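Local coordinates for protein extracellular ligand-binding receptor (PDB 4DQD) that probably serves as the periplasmic solute-binding component of an ABC transporter, capturing small aromatic acids such as 3-phenylpyruvic acid between its two lobes, at residues K26-L31 with V286-S291; V67-G72 with P92-A97; D146-G151 with A198-P203. All coordinates share one frame; numbering follows the deposited sequence.

Contact 1 (K26-L31 with V286-S291); sequences KTVAAL and VHLWDS. With 3PY (3-hydroxypyruvic acid), chain E; PPY (3-phenylpyruvic acid), chain B.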
ATOM      1  N   LYS A  26     -14.172  -5.038  -3.430  1.00 17.00           N
ATOM      2  CA  LYS A  26     -14.575  -6.182  -4.249  1.00 15.48           C
ATOM      3  C   LYS A  26     -13.901  -7.480  -3.806  1.00 16.37           C
ATOM      4  O   LYS A  26     -14.321  -8.572  -4.188  1.00 18.06           O
ATOM      5  CB  LYS A  26     -14.290  -5.911  -5.728  1.00 14.83           C
ATOM      6  CG  LYS A  26     -15.142  -4.775  -6.290  1.00 19.20           C
ATOM      7  CD  LYS A  26     -14.816  -4.484  -7.743  1.00 24.90           C
ATOM      8  CE  LYS A  26     -15.751  -3.431  -8.309  1.00 36.65           C
ATOM      9  NZ  LYS A  26     -15.276  -2.926  -9.626  1.00 38.32           N
ATOM     10  N   THR A  27     -12.863  -7.348  -2.990  1.00 15.11           N
ATOM     11  CA  THR A  27     -12.157  -8.506  -2.466  1.00 14.56           C
ATOM     12  C   THR A  27     -12.884  -9.142  -1.271  1.00 16.11           C
ATOM     13  O   THR A  27     -12.721 -10.341  -0.997  1.00 16.85           O
ATOM     14  CB  THR A  27     -10.689  -8.127  -2.125  1.00 13.88           C
ATOM     15  OG1 THR A  27     -10.009  -7.804  -3.347  1.00 16.39           O
ATOM     16  CG2 THR A  27      -9.938  -9.288  -1.456  1.00 16.22           C
ATOM     17  N   VAL A  28     -13.702  -8.351  -0.581  1.00 16.85           N
ATOM     18  CA  VAL A  28     -14.389  -8.855   0.615  1.00 16.49           C
ATOM     19  C   VAL A  28     -15.149 -10.165   0.338  1.00 17.13           C
ATOM     20  O   VAL A  28     -15.103 -11.117   1.138  1.00 18.62           O
ATOM     21  CB  VAL A  28     -15.348  -7.802   1.217  1.00 16.65           C
ATOM     22  CG1 VAL A  28     -16.120  -8.413   2.394  1.00 17.91           C
ATOM     23  CG2 VAL A  28     -14.575  -6.553   1.668  1.00 17.02           C
ATOM     24  N   ALA A  29     -15.839 -10.216  -0.800  1.00 17.12           N
ATOM     25  CA  ALA A  29     -16.649 -11.373  -1.165  1.00 18.78           C
ATOM     26  C   ALA A  29     -15.826 -12.635  -1.418  1.00 19.99           C
ATOM     27  O   ALA A  29     -16.378 -13.737  -1.475  1.00 21.96           O
ATOM     28  CB  ALA A  29     -17.498 -11.047  -2.387  1.00 21.84           C
ATOM     29  N   ALA A  30     -14.511 -12.473  -1.568  1.00 17.08           N
ATOM     30  CA  ALA A  30     -13.605 -13.588  -1.803  1.00 18.08           C
ATOM     31  C   ALA A  30     -13.005 -14.162  -0.519  1.00 17.81           C
ATOM     32  O   ALA A  30     -12.309 -15.191  -0.550  1.00 21.98           O
ATOM     33  CB  ALA A  30     -12.485 -13.169  -2.774  1.00 18.88           C
ATOM     34  N   LEU A  31     -13.291 -13.514   0.607  1.00 18.74           N
ATOM     35  CA  LEU A  31     -12.713 -13.919   1.890  1.00 18.79           C
ATOM     36  C   LEU A  31     -13.490 -15.088   2.489  1.00 18.09           C
ATOM     37  O   LEU A  31     -14.690 -15.240   2.248  1.00 21.56           O
ATOM     38  CB  LEU A  31     -12.681 -12.734   2.863  1.00 17.08           C
ATOM     39  CG  LEU A  31     -11.871 -11.531   2.365  1.00 15.98           C
ATOM     40  CD1 LEU A  31     -11.997 -10.362   3.338  1.00 18.41           C
ATOM     41  CD2 LEU A  31     -10.405 -11.913   2.154  1.00 17.78           C
ATOM     42  N   VAL A 286      -5.160  -6.918  -3.117  1.00 12.08           N
ATOM     43  CA  VAL A 286      -4.299  -7.914  -2.486  1.00 12.04           C
ATOM     44  C   VAL A 286      -3.807  -7.425  -1.137  1.00 13.31           C
ATOM     45  O   VAL A 286      -3.368  -8.219  -0.300  1.00 15.38           O
ATOM     46  CB  VAL A 286      -3.111  -8.353  -3.400  1.00 12.32           C
ATOM     47  CG1 VAL A 286      -1.834  -7.572  -3.077  1.00 13.89           C
ATOM     48  CG2 VAL A 286      -2.878  -9.861  -3.264  1.00 12.94           C
ATOM     49  N   HIS A 287      -3.911  -6.120  -0.894  1.00 14.42           N
ATOM     50  CA  HIS A 287      -3.541  -5.623   0.427  1.00 13.79           C
ATOM     51  C   HIS A 287      -4.542  -6.057   1.499  1.00 14.40           C
ATOM     52  O   HIS A 287      -4.182  -6.216   2.663  1.00 17.79           O
ATOM     53  CB  HIS A 287      -3.356  -4.115   0.396  1.00 13.45           C
ATOM     54  CG  HIS A 287      -2.360  -3.667  -0.623  1.00 12.47           C
ATOM     55  ND1 HIS A 287      -1.325  -4.471  -1.049  1.00 14.74           N
ATOM     56  CD2 HIS A 287      -2.232  -2.498  -1.297  1.00 12.13           C
ATOM     57  CE1 HIS A 287      -0.606  -3.822  -1.948  1.00 13.09           C
ATOM     58  NE2 HIS A 287      -1.130  -2.621  -2.112  1.00 13.23           N
ATOM     59  N   LEU A 288      -5.789  -6.271   1.098  1.00 14.27           N
ATOM     60  CA  LEU A 288      -6.775  -6.866   2.009  1.00 14.98           C
ATOM     61  C   LEU A 288      -6.520  -8.365   2.121  1.00 14.16           C
ATOM     62  O   LEU A 288      -6.502  -8.931   3.208  1.00 13.78           O
ATOM     63  CB  LEU A 288      -8.196  -6.631   1.491  1.00 13.25           C
ATOM     64  CG  LEU A 288      -9.319  -7.317   2.273  1.00 13.96           C
ATOM     65  CD1 LEU A 288      -9.243  -7.017   3.778  1.00 15.85           C
ATOM     66  CD2 LEU A 288     -10.703  -6.948   1.713  1.00 15.48           C
ATOM     67  N   TRP A 289      -6.320  -9.004   0.971  1.00 12.39           N
ATOM     68  CA  TRP A 289      -6.077 -10.441   0.926  1.00 11.61           C
ATOM     69  C   TRP A 289      -4.882 -10.834   1.801  1.00 13.49           C
ATOM     70  O   TRP A 289      -4.995 -11.741   2.627  1.00 14.78           O
ATOM     71  CB  TRP A 289      -5.844 -10.871  -0.535  1.00 12.24           C
ATOM     72  CG  TRP A 289      -5.698 -12.349  -0.741  1.00 13.49           C
ATOM     73  CD1 TRP A 289      -4.528 -13.055  -0.822  1.00 14.96           C
ATOM     74  CD2 TRP A 289      -6.755 -13.299  -0.914  1.00 15.58           C
ATOM     75  NE1 TRP A 289      -4.796 -14.386  -1.036  1.00 14.35           N
ATOM     76  CE2 TRP A 289      -6.155 -14.562  -1.095  1.00 16.31           C
ATOM     77  CE3 TRP A 289      -8.152 -13.204  -0.935  1.00 16.25           C
ATOM     78  CZ2 TRP A 289      -6.905 -15.726  -1.295  1.00 16.77           C
ATOM     79  CZ3 TRP A 289      -8.895 -14.361  -1.129  1.00 18.87           C
ATOM     80  CH2 TRP A 289      -8.270 -15.605  -1.301  1.00 21.41           C
ATOM     81  N   ASP A 290      -3.744 -10.153   1.630  1.00 14.43           N
ATOM     82  CA  ASP A 290      -2.534 -10.514   2.373  1.00 12.02           C
ATOM     83  C   ASP A 290      -2.724 -10.225   3.869  1.00 12.01           C
ATOM     84  O   ASP A 290      -2.185 -10.940   4.721  1.00 12.97           O
ATOM     85  CB  ASP A 290      -1.312  -9.717   1.886  1.00 12.46           C
ATOM     86  CG  ASP A 290      -0.665 -10.272   0.615  1.00 14.49           C
ATOM     87  OD1 ASP A 290      -0.969 -11.404   0.157  1.00 14.65           O
ATOM     88  OD2 ASP A 290       0.204  -9.547   0.087  1.00 14.25           O
ATOM     89  N   SER A 291      -3.463  -9.168   4.188  1.00 12.72           N
ATOM     90  CA  SER A 291      -3.754  -8.878   5.594  1.00 13.04           C
ATOM     91  C   SER A 291      -4.519 -10.048   6.204  1.00 13.62           C
ATOM     92  O   SER A 291      -4.258 -10.460   7.334  1.00 13.54           O
ATOM     93  CB  SER A 291      -4.578  -7.588   5.735  1.00 11.86           C
ATOM     94  OG  SER A 291      -3.819  -6.452   5.343  1.00 13.40           O
TER
HETATM   95  C1  3PY E 404      -5.844 -15.410   2.519  1.00 36.41           C
HETATM   96  O1  3PY E 404      -5.709 -14.161   2.471  1.00 48.59           O
HETATM   97  O2  3PY E 404      -4.839 -16.173   2.552  1.00 24.96           O
HETATM   98  C2  3PY E 404      -7.220 -15.969   2.536  1.00 33.34           C
HETATM   99  O3  3PY E 404      -7.402 -17.177   2.453  1.00 29.15           O
HETATM  100  C3  3PY E 404      -8.354 -15.031   2.708  1.00 29.53           C
HETATM  101  O4  3PY E 404      -8.574 -14.937   4.070  1.00 31.10           O
HETATM  102  C1  PPY B 401      -1.491   6.787   0.250  1.00 26.34           C
HETATM  103  O1  PPY B 401      -1.897   7.221  -0.862  1.00 31.14           O
HETATM  104  O2  PPY B 401      -1.561   7.419   1.305  1.00 20.38           O
HETATM  105  C2  PPY B 401      -0.858   5.477   0.305  1.00 22.19           C
HETATM  106  O3  PPY B 401      -0.552   5.012   1.408  1.00 16.85           O
HETATM  107  C3  PPY B 401      -0.662   4.918  -1.055  1.00 23.67           C
HETATM  108  C1' PPY B 401      -0.371   3.473  -1.151  1.00 19.33           C
HETATM  109  C2' PPY B 401       0.618   3.033  -1.989  1.00 15.95           C
HETATM  110  C3' PPY B 401       0.918   1.580  -2.105  1.00 20.34           C
HETATM  111  C4' PPY B 401       0.187   0.672  -1.384  1.00 16.41           C
HETATM  112  C5' PPY B 401      -0.899   1.166  -0.492  1.00 17.81           C
HETATM  113  C6' PPY B 401      -1.172   2.493  -0.376  1.00 18.13           C
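With CG set anti to the backbone N (chi1 174°), Leu288 reaches out from its helix toward Thr27, Val28 and Leu31, while a similar turn in Trp289 (chi1 -175°) carries its indole across toward Ala30. The tip of Leu288 does most of the work: CD2 lies 3.9 Å from Val28 CG2, and it also touches Leu31 CD1 and the methyl CG2 of Thr27, so that this one methyl meets side chains of all three residues. Thr27 suits this spot because its methyl faces the leucine while OG1 bonds to Pro23 O. Trp289 is met at its rim, where Ala30 O stands 3.6 Å from CZ3, near the ring plane, and Ala30 CB is small enough to sit beside the same carbon. Leu31 splits its branches, CD2 lying 4.0 Å from Trp289 CE3 and 3.8 Å from C3 of 3-hydroxypyruvic acid, whose O1 rests over one indole face. The acid is held by Arg267, Thr293 and Glu296. Just before Leu288, His287 NE2 approaches C4' of 3-phenylpyruvic acid. Helix 284-305 thus packs against the end of helix 18-27 and the loop after it, with Tyr272 of helix 260-275 touching Thr27 and Ile9 of strand 5-11 touching both Val28 and Leu288.

Contact 2 (V67-G72 with P92-A97); sequences VDVLIG and PLMTMA. With PPY (3-phenylpyruvic acid), chain B.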
ATOM      1  N   VAL A  67     -15.557  -5.830  16.826  1.00 19.07           N
ATOM      2  CA  VAL A  67     -14.798  -6.674  15.910  1.00 17.71           C
ATOM      3  C   VAL A  67     -13.502  -7.154  16.547  1.00 17.49           C
ATOM      4  O   VAL A  67     -12.923  -6.478  17.394  1.00 18.81           O
ATOM      5  CB  VAL A  67     -14.501  -5.980  14.560  1.00 18.07           C
ATOM      6  CG1 VAL A  67     -15.796  -5.674  13.840  1.00 15.91           C
ATOM      7  CG2 VAL A  67     -13.681  -4.714  14.770  1.00 18.19           C
ATOM      8  N   ASP A  68     -13.052  -8.333  16.136  1.00 17.96           N
ATOM      9  CA  ASP A  68     -11.842  -8.916  16.707  1.00 15.66           C
ATOM     10  C   ASP A  68     -10.589  -8.355  16.051  1.00 16.81           C
ATOM     11  O   ASP A  68      -9.522  -8.351  16.651  1.00 16.05           O
ATOM     12  CB  ASP A  68     -11.880 -10.424  16.517  1.00 15.80           C
ATOM     13  CG  ASP A  68     -13.023 -11.055  17.265  1.00 17.71           C
ATOM     14  OD1 ASP A  68     -13.006 -10.993  18.516  1.00 19.50           O
ATOM     15  OD2 ASP A  68     -13.942 -11.601  16.612  1.00 20.13           O
ATOM     16  N   VAL A  69     -10.732  -7.920  14.806  1.00 14.79           N
ATOM     17  CA  VAL A  69      -9.638  -7.316  14.056  1.00 13.89           C
ATOM     18  C   VAL A  69     -10.231  -6.182  13.237  1.00 15.58           C
ATOM     19  O   VAL A  69     -11.337  -6.319  12.709  1.00 15.48           O
ATOM     20  CB  VAL A  69      -8.998  -8.326  13.087  1.00 13.29           C
ATOM     21  CG1 VAL A  69      -7.855  -7.672  12.296  1.00 14.14           C
ATOM     22  CG2 VAL A  69      -8.473  -9.535  13.850  1.00 15.55           C
ATOM     23  N   LEU A  70      -9.506  -5.066  13.156  1.00 13.88           N
ATOM     24  CA  LEU A  70      -9.854  -3.971  12.255  1.00 12.98           C
ATOM     25  C   LEU A  70      -8.851  -3.916  11.102  1.00 13.71           C
ATOM     26  O   LEU A  70      -7.654  -4.110  11.313  1.00 14.93           O
ATOM     27  CB  LEU A  70      -9.819  -2.642  13.016  1.00 16.44           C
ATOM     28  CG  LEU A  70     -10.178  -1.373  12.249  1.00 18.61           C
ATOM     29  CD1 LEU A  70     -11.604  -1.473  11.714  1.00 23.30           C
ATOM     30  CD2 LEU A  70     -10.041  -0.172  13.169  1.00 20.75           C
ATOM     31  N   ILE A  71      -9.346  -3.651   9.894  1.00 13.52           N
ATOM     32  CA  ILE A  71      -8.495  -3.559   8.713  1.00 12.88           C
ATOM     33  C   ILE A  71      -8.767  -2.233   8.007  1.00 12.87           C
ATOM     34  O   ILE A  71      -9.925  -1.865   7.790  1.00 14.37           O
ATOM     35  CB  ILE A  71      -8.752  -4.741   7.737  1.00 12.23           C
ATOM     36  CG1 ILE A  71      -8.475  -6.082   8.437  1.00 12.75           C
ATOM     37  CG2 ILE A  71      -7.899  -4.602   6.481  1.00 14.60           C
ATOM     38  CD1 ILE A  71      -8.685  -7.310   7.522  1.00 14.17           C
ATOM     39  N   GLY A  72      -7.708  -1.511   7.660  1.00 15.44           N
ATOM     40  CA  GLY A  72      -7.862  -0.249   6.943  1.00 14.31           C
ATOM     41  C   GLY A  72      -6.895   0.819   7.421  1.00 16.60           C
ATOM     42  O   GLY A  72      -6.054   0.561   8.279  1.00 13.33           O
ATOM     43  N   PRO A  92      -6.202  -5.507  17.216  1.00 15.25           N
ATOM     44  CA  PRO A  92      -5.204  -5.391  16.143  1.00 13.66           C
ATOM     45  C   PRO A  92      -5.758  -4.650  14.922  1.00 15.61           C
ATOM     46  O   PRO A  92      -6.918  -4.837  14.536  1.00 16.05           O
ATOM     47  CB  PRO A  92      -4.867  -6.846  15.793  1.00 17.30           C
ATOM     48  CG  PRO A  92      -5.954  -7.678  16.417  1.00 19.00           C
ATOM     49  CD  PRO A  92      -6.568  -6.898  17.537  1.00 14.92           C
ATOM     50  N   LEU A  93      -4.919  -3.806  14.337  1.00 13.72           N
ATOM     51  CA  LEU A  93      -5.246  -3.074  13.124  1.00 12.05           C
ATOM     52  C   LEU A  93      -4.324  -3.520  12.004  1.00 13.24           C
ATOM     53  O   LEU A  93      -3.105  -3.411  12.125  1.00 14.69           O
ATOM     54  CB  LEU A  93      -5.025  -1.575  13.355  1.00 12.60           C
ATOM     55  CG  LEU A  93      -5.176  -0.677  12.121  1.00 14.51           C
ATOM     56  CD1 LEU A  93      -6.605  -0.712  11.593  1.00 15.30           C
ATOM     57  CD2 LEU A  93      -4.747   0.762  12.452  1.00 17.20           C
HETATM   58  N   MSE A  94      -4.905  -3.986  10.905  1.00 12.75           N
HETATM   59  CA  MSE A  94      -4.120  -4.310   9.708  1.00 10.96           C
HETATM   60  C   MSE A  94      -4.308  -3.161   8.753  1.00 13.48           C
HETATM   61  O   MSE A  94      -5.347  -3.058   8.116  1.00 14.08           O
HETATM   62  CB  MSE A  94      -4.669  -5.582   9.049  1.00 12.58           C
HETATM   63  CG  MSE A  94      -5.009  -6.719  10.012  1.00 12.15           C
HETATM   64 SE   MSE A  94      -3.535  -7.362  11.143  0.75 16.64          SE
HETATM   65  CE  MSE A  94      -2.440  -8.081   9.709  1.00 17.10           C
ATOM     66  N   THR A  95      -3.327  -2.273   8.659  1.00 11.48           N
ATOM     67  CA  THR A  95      -3.508  -1.138   7.767  1.00 12.56           C
ATOM     68  C   THR A  95      -3.183  -1.568   6.351  1.00 12.00           C
ATOM     69  O   THR A  95      -2.343  -2.438   6.141  1.00 13.87           O
ATOM     70  CB  THR A  95      -2.677   0.089   8.178  1.00 12.54           C
ATOM     71  OG1 THR A  95      -2.998   1.185   7.305  1.00 14.38           O
ATOM     72  CG2 THR A  95      -1.179  -0.190   8.097  1.00 13.77           C
HETATM   73  N   MSE A  96      -3.871  -0.976   5.378  1.00 12.66           N
HETATM   74  CA  MSE A  96      -3.620  -1.312   3.976  1.00 13.57           C
HETATM   75  C   MSE A  96      -2.849  -0.217   3.252  1.00 12.01           C
HETATM   76  O   MSE A  96      -2.647  -0.294   2.039  1.00 13.76           O
HETATM   77  CB  MSE A  96      -4.928  -1.644   3.244  1.00 13.43           C
HETATM   78  CG  MSE A  96      -5.608  -2.878   3.806  1.00 14.85           C
HETATM   79 SE   MSE A  96      -7.275  -3.289   2.891  0.77 16.45          SE
HETATM   80  CE  MSE A  96      -8.388  -1.759   3.475  1.00 15.59           C
ATOM     81  N   ALA A  97      -2.403   0.792   4.002  1.00 11.71           N
ATOM     82  CA  ALA A  97      -1.665   1.920   3.427  1.00 13.16           C
ATOM     83  C   ALA A  97      -0.139   1.735   3.505  1.00 13.43           C
ATOM     84  O   ALA A  97       0.341   0.712   3.998  1.00 13.18           O
ATOM     85  CB  ALA A  97      -2.101   3.225   4.089  1.00 13.64           C
TER
HETATM   86  C1  PPY B 401      -1.491   6.787   0.250  1.00 26.34           C
HETATM   87  O1  PPY B 401      -1.897   7.221  -0.862  1.00 31.14           O
HETATM   88  O2  PPY B 401      -1.561   7.419   1.305  1.00 20.38           O
HETATM   89  C2  PPY B 401      -0.858   5.477   0.305  1.00 22.19           C
HETATM   90  O3  PPY B 401      -0.552   5.012   1.408  1.00 16.85           O
HETATM   91  C3  PPY B 401      -0.662   4.918  -1.055  1.00 23.67           C
HETATM   92  C1' PPY B 401      -0.371   3.473  -1.151  1.00 19.33           C
HETATM   93  C2' PPY B 401       0.618   3.033  -1.989  1.00 15.95           C
HETATM   94  C3' PPY B 401       0.918   1.580  -2.105  1.00 20.34           C
HETATM   95  C4' PPY B 401       0.187   0.672  -1.384  1.00 16.41           C
HETATM   96  C5' PPY B 401      -0.899   1.166  -0.492  1.00 17.81           C
HETATM   97  C6' PPY B 401      -1.172   2.493  -0.376  1.00 18.13           C
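Leu70 and Leu93 pair in a parallel beta bridge, and so do Ile71 and Met94, joining the two strands of a right-handed beta-alpha-beta unit whose connecting helix is 76-88. The unit belongs to the mixed sheet of one lobe of a periplasmic binding protein, and the strand axes run 4.6 Å apart at 16°.

Three backbone hydrogen bonds carry the pairing. Leu70 is bonded through both its backbone polar atoms: its N donates to Pro92 O (2.9 Å), and its O accepts from Met94 N. The third runs from Gly72 N to Met94 O, with the donor tilted 30° from the carbonyl plane. Weaker CA-H...O contacts fill in between them, such as that from Leu93 CA to Leu70 O. Pro92 has no N-H to offer, but its carbonyl is all the pairing asks of it.

Apolar packing divides between the two faces. Leu70 and Leu93 run alongside each other in the same direction, with CG of Leu70 3.7 Å from CD1 of Leu93; Leu82 and Ala86 of helix 76-88 cover Leu93 there. The other face carries Val69, Ile71 and Met94, a selenomethionine. CG of Met94 touches both Val69 CG1 and Ile71 CG1, and its flexible chain then turns away to meet Leu294 of helix 284-305. Beta-branched Val69 and Ile71 suit the extended backbone.

Further along 92-97 the chain enters the ligand pocket, with Met96 O and Ala97 CB beside 3-phenylpyruvic acid. Gly72 has backbone angles that would jam a side chain against the preceding carbonyl, and its bare CA receives the methyl CE of the selenomethionine Met96 at 3.8 Å.

Contact 3 (D146-G151 with A198-P203); sequences DAYGEG and ASAGTP. With PPY (3-phenylpyruvic acid), chain B.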
ATOM      1  N   ASP A 146       1.002  15.432   1.892  1.00 16.18           N
ATOM      2  CA  ASP A 146       0.580  14.652   3.038  1.00 15.16           C
ATOM      3  C   ASP A 146       1.691  13.694   3.443  1.00 15.97           C
ATOM      4  O   ASP A 146       2.796  13.728   2.874  1.00 16.98           O
ATOM      5  CB  ASP A 146      -0.749  13.934   2.787  1.00 15.49           C
ATOM      6  CG  ASP A 146      -0.662  12.868   1.707  1.00 19.58           C
ATOM      7  OD1 ASP A 146       0.427  12.298   1.507  1.00 19.04           O
ATOM      8  OD2 ASP A 146      -1.694  12.609   1.058  1.00 20.92           O
ATOM      9  N   ALA A 147       1.416  12.857   4.434  1.00 15.60           N
ATOM     10  CA  ALA A 147       2.453  11.987   4.983  1.00 15.91           C
ATOM     11  C   ALA A 147       2.953  10.950   3.985  1.00 16.01           C
ATOM     12  O   ALA A 147       4.085  10.482   4.099  1.00 15.40           O
ATOM     13  CB  ALA A 147       1.956  11.300   6.244  1.00 16.55           C
ATOM     14  N   TYR A 148       2.120  10.578   3.020  1.00 14.02           N
ATOM     15  CA  TYR A 148       2.570   9.634   1.996  1.00 14.51           C
ATOM     16  C   TYR A 148       3.619  10.289   1.110  1.00 14.81           C
ATOM     17  O   TYR A 148       4.719   9.773   0.951  1.00 14.58           O
ATOM     18  CB  TYR A 148       1.408   9.130   1.141  1.00 14.07           C
ATOM     19  CG  TYR A 148       1.859   8.215   0.026  1.00 13.27           C
ATOM     20  CD1 TYR A 148       2.228   6.900   0.298  1.00 13.19           C
ATOM     21  CD2 TYR A 148       1.897   8.653  -1.290  1.00 13.52           C
ATOM     22  CE1 TYR A 148       2.645   6.048  -0.712  1.00 12.99           C
ATOM     23  CE2 TYR A 148       2.328   7.800  -2.323  1.00 13.91           C
ATOM     24  CZ  TYR A 148       2.680   6.491  -2.012  1.00 13.37           C
ATOM     25  OH  TYR A 148       3.093   5.621  -3.001  1.00 14.13           O
ATOM     26  N   GLY A 149       3.283  11.445   0.542  1.00 14.17           N
ATOM     27  CA  GLY A 149       4.238  12.136  -0.309  1.00 14.05           C
ATOM     28  C   GLY A 149       5.501  12.499   0.447  1.00 15.73           C
ATOM     29  O   GLY A 149       6.614  12.275  -0.023  1.00 16.31           O
ATOM     30  N   GLU A 150       5.326  13.056   1.635  1.00 16.01           N
ATOM     31  CA  GLU A 150       6.473  13.529   2.394  1.00 18.38           C
ATOM     32  C   GLU A 150       7.407  12.399   2.836  1.00 18.06           C
ATOM     33  O   GLU A 150       8.609  12.619   3.006  1.00 19.23           O
ATOM     34  CB  GLU A 150       6.026  14.407   3.564  1.00 21.67           C
ATOM     35  CG  GLU A 150       5.466  15.756   3.092  1.00 22.20           C
ATOM     36  CD  GLU A 150       6.511  16.571   2.343  1.00 31.03           C
ATOM     37  OE1 GLU A 150       7.518  16.962   2.971  1.00 31.99           O
ATOM     38  OE2 GLU A 150       6.338  16.799   1.125  1.00 25.59           O
ATOM     39  N   GLY A 151       6.870  11.192   3.001  1.00 15.52           N
ATOM     40  CA  GLY A 151       7.710  10.030   3.270  1.00 17.22           C
ATOM     41  C   GLY A 151       8.696   9.748   2.147  1.00 17.92           C
ATOM     42  O   GLY A 151       9.852   9.371   2.390  1.00 18.04           O
ATOM     43  N   ALA A 198       5.563  11.471  -6.312  1.00 13.02           N
ATOM     44  CA  ALA A 198       5.120  10.685  -5.167  1.00 13.65           C
ATOM     45  C   ALA A 198       3.615  10.852  -5.027  1.00 14.72           C
ATOM     46  O   ALA A 198       3.135  11.803  -4.404  1.00 15.46           O
ATOM     47  CB  ALA A 198       5.836  11.139  -3.891  1.00 16.85           C
ATOM     48  N   SER A 199       2.884   9.913  -5.615  1.00 13.35           N
ATOM     49  CA  SER A 199       1.432   9.998  -5.694  1.00 13.86           C
ATOM     50  C   SER A 199       0.828   8.589  -5.652  1.00 14.27           C
ATOM     51  O   SER A 199       1.552   7.593  -5.538  1.00 13.60           O
ATOM     52  CB  SER A 199       1.035  10.735  -6.984  1.00 15.12           C
ATOM     53  OG  SER A 199      -0.376  10.890  -7.089  1.00 15.42           O
ATOM     54  N   ALA A 200      -0.498   8.496  -5.716  1.00 13.05           N
ATOM     55  CA  ALA A 200      -1.157   7.191  -5.659  1.00 13.48           C
ATOM     56  C   ALA A 200      -2.520   7.272  -6.307  1.00 15.28           C
ATOM     57  O   ALA A 200      -3.181   8.322  -6.249  1.00 14.04           O
ATOM     58  CB  ALA A 200      -1.309   6.718  -4.208  1.00 13.58           C
ATOM     59  N   GLY A 201      -2.942   6.169  -6.913  1.00 13.60           N
ATOM     60  CA  GLY A 201      -4.253   6.105  -7.527  1.00 14.65           C
ATOM     61  C   GLY A 201      -4.294   6.937  -8.794  1.00 15.04           C
ATOM     62  O   GLY A 201      -3.260   7.326  -9.337  1.00 14.95           O
ATOM     63  N   THR A 202      -5.503   7.183  -9.276  1.00 14.49           N
ATOM     64  CA  THR A 202      -5.663   7.931 -10.518  1.00 14.30           C
ATOM     65  C   THR A 202      -5.161   9.389 -10.445  1.00 17.33           C
ATOM     66  O   THR A 202      -4.794   9.948 -11.472  1.00 17.03           O
ATOM     67  CB  THR A 202      -7.093   7.813 -11.074  1.00 16.14           C
ATOM     68  OG1 THR A 202      -8.040   7.979 -10.014  1.00 19.13           O
ATOM     69  CG2 THR A 202      -7.296   6.428 -11.686  1.00 21.18           C
ATOM     70  N   PRO A 203      -5.113  10.000  -9.243  1.00 14.88           N
ATOM     71  CA  PRO A 203      -4.487  11.337  -9.204  1.00 17.21           C
ATOM     72  C   PRO A 203      -3.021  11.380  -9.658  1.00 15.71           C
ATOM     73  O   PRO A 203      -2.521  12.468  -9.951  1.00 15.88           O
ATOM     74  CB  PRO A 203      -4.573  11.714  -7.719  1.00 16.24           C
ATOM     75  CG  PRO A 203      -5.825  11.027  -7.256  1.00 14.07           C
ATOM     76  CD  PRO A 203      -5.820   9.691  -7.981  1.00 14.57           C
TER
HETATM   77  C1  PPY B 401      -1.491   6.787   0.250  1.00 26.34           C
HETATM   78  O1  PPY B 401      -1.897   7.221  -0.862  1.00 31.14           O
HETATM   79  O2  PPY B 401      -1.561   7.419   1.305  1.00 20.38           O
HETATM   80  C2  PPY B 401      -0.858   5.477   0.305  1.00 22.19           C
HETATM   81  O3  PPY B 401      -0.552   5.012   1.408  1.00 16.85           O
HETATM   82  C3  PPY B 401      -0.662   4.918  -1.055  1.00 23.67           C
HETATM   83  C1' PPY B 401      -0.371   3.473  -1.151  1.00 19.33           C
HETATM   84  C2' PPY B 401       0.618   3.033  -1.989  1.00 15.95           C
HETATM   85  C3' PPY B 401       0.918   1.580  -2.105  1.00 20.34           C
HETATM   86  C4' PPY B 401       0.187   0.672  -1.384  1.00 16.41           C
HETATM   87  C5' PPY B 401      -0.899   1.166  -0.492  1.00 17.81           C
HETATM   88  C6' PPY B 401      -1.172   2.493  -0.376  1.00 18.13           C
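Tyr148 lays one face of its ring over the keto-acid part of 3-phenylpyruvic acid, with CD1 3.4 Å from ligand C2 and ligand C3 riding 3.5 Å above the plane toward the rim. The ring's edge serves the protein: CE2 meets Ser199 O at 3.3 Å, near the ring plane, an approach that suits the slightly positive aromatic C-H. CG lies anti to the backbone N (chi1 177°), which swings the ring off the first turn of the helix toward 198-203, and OH is tethered to Thr223.

Small residues complete the fit. Ala200 CB touches ligand O1 at 3.4 Å and also Tyr148 CE2, while Ala198 CB rests against Gly149 CA, a contact between two small residues where helix and strand come close. Asp146 caps the helix: its OD1 accepts from Gly149 N at 3.1 Å and weakly from Tyr148 N, while OD2 forms a salt bridge with Arg175, which itself bonds the ligand. Through Asp146 the start of the helix is linked to a ligand-binding arginine. Replacing Tyr148 with an alanine would probably strip the keto-acid of its flat cover, and leave Ser199 O without its ring edge and Thr223 without the phenol as hydrogen-bond partner.

Helix starts and loops that follow the C-terminal ends of parallel strands line the ligand cleft in alpha/beta proteins of this family; here they form the pocket wall on one lobe.

From the N terminus, the chain first supplies 26-31, whose partner 286-291 arrives only after 254 intervening residues, so contact 1 closes a long loop holding both of the others. Within it, contact 2 closes first, spanning the short crossover through helix 76-88, and contact 3 opens later, making the two a series rather than a crossing. Contacts 1 and 2 touch directly: Leu288 packs on Ile71 and Met96, joining helix 284-305 to the sheet of the first lobe. Contact 3 binds helix 147-163 to the end of strand 194-198 in the other lobe, its centre about 21 Å from that of contact 2. The bound 3-phenylpyruvic acid meets all three and so bridges the lobes.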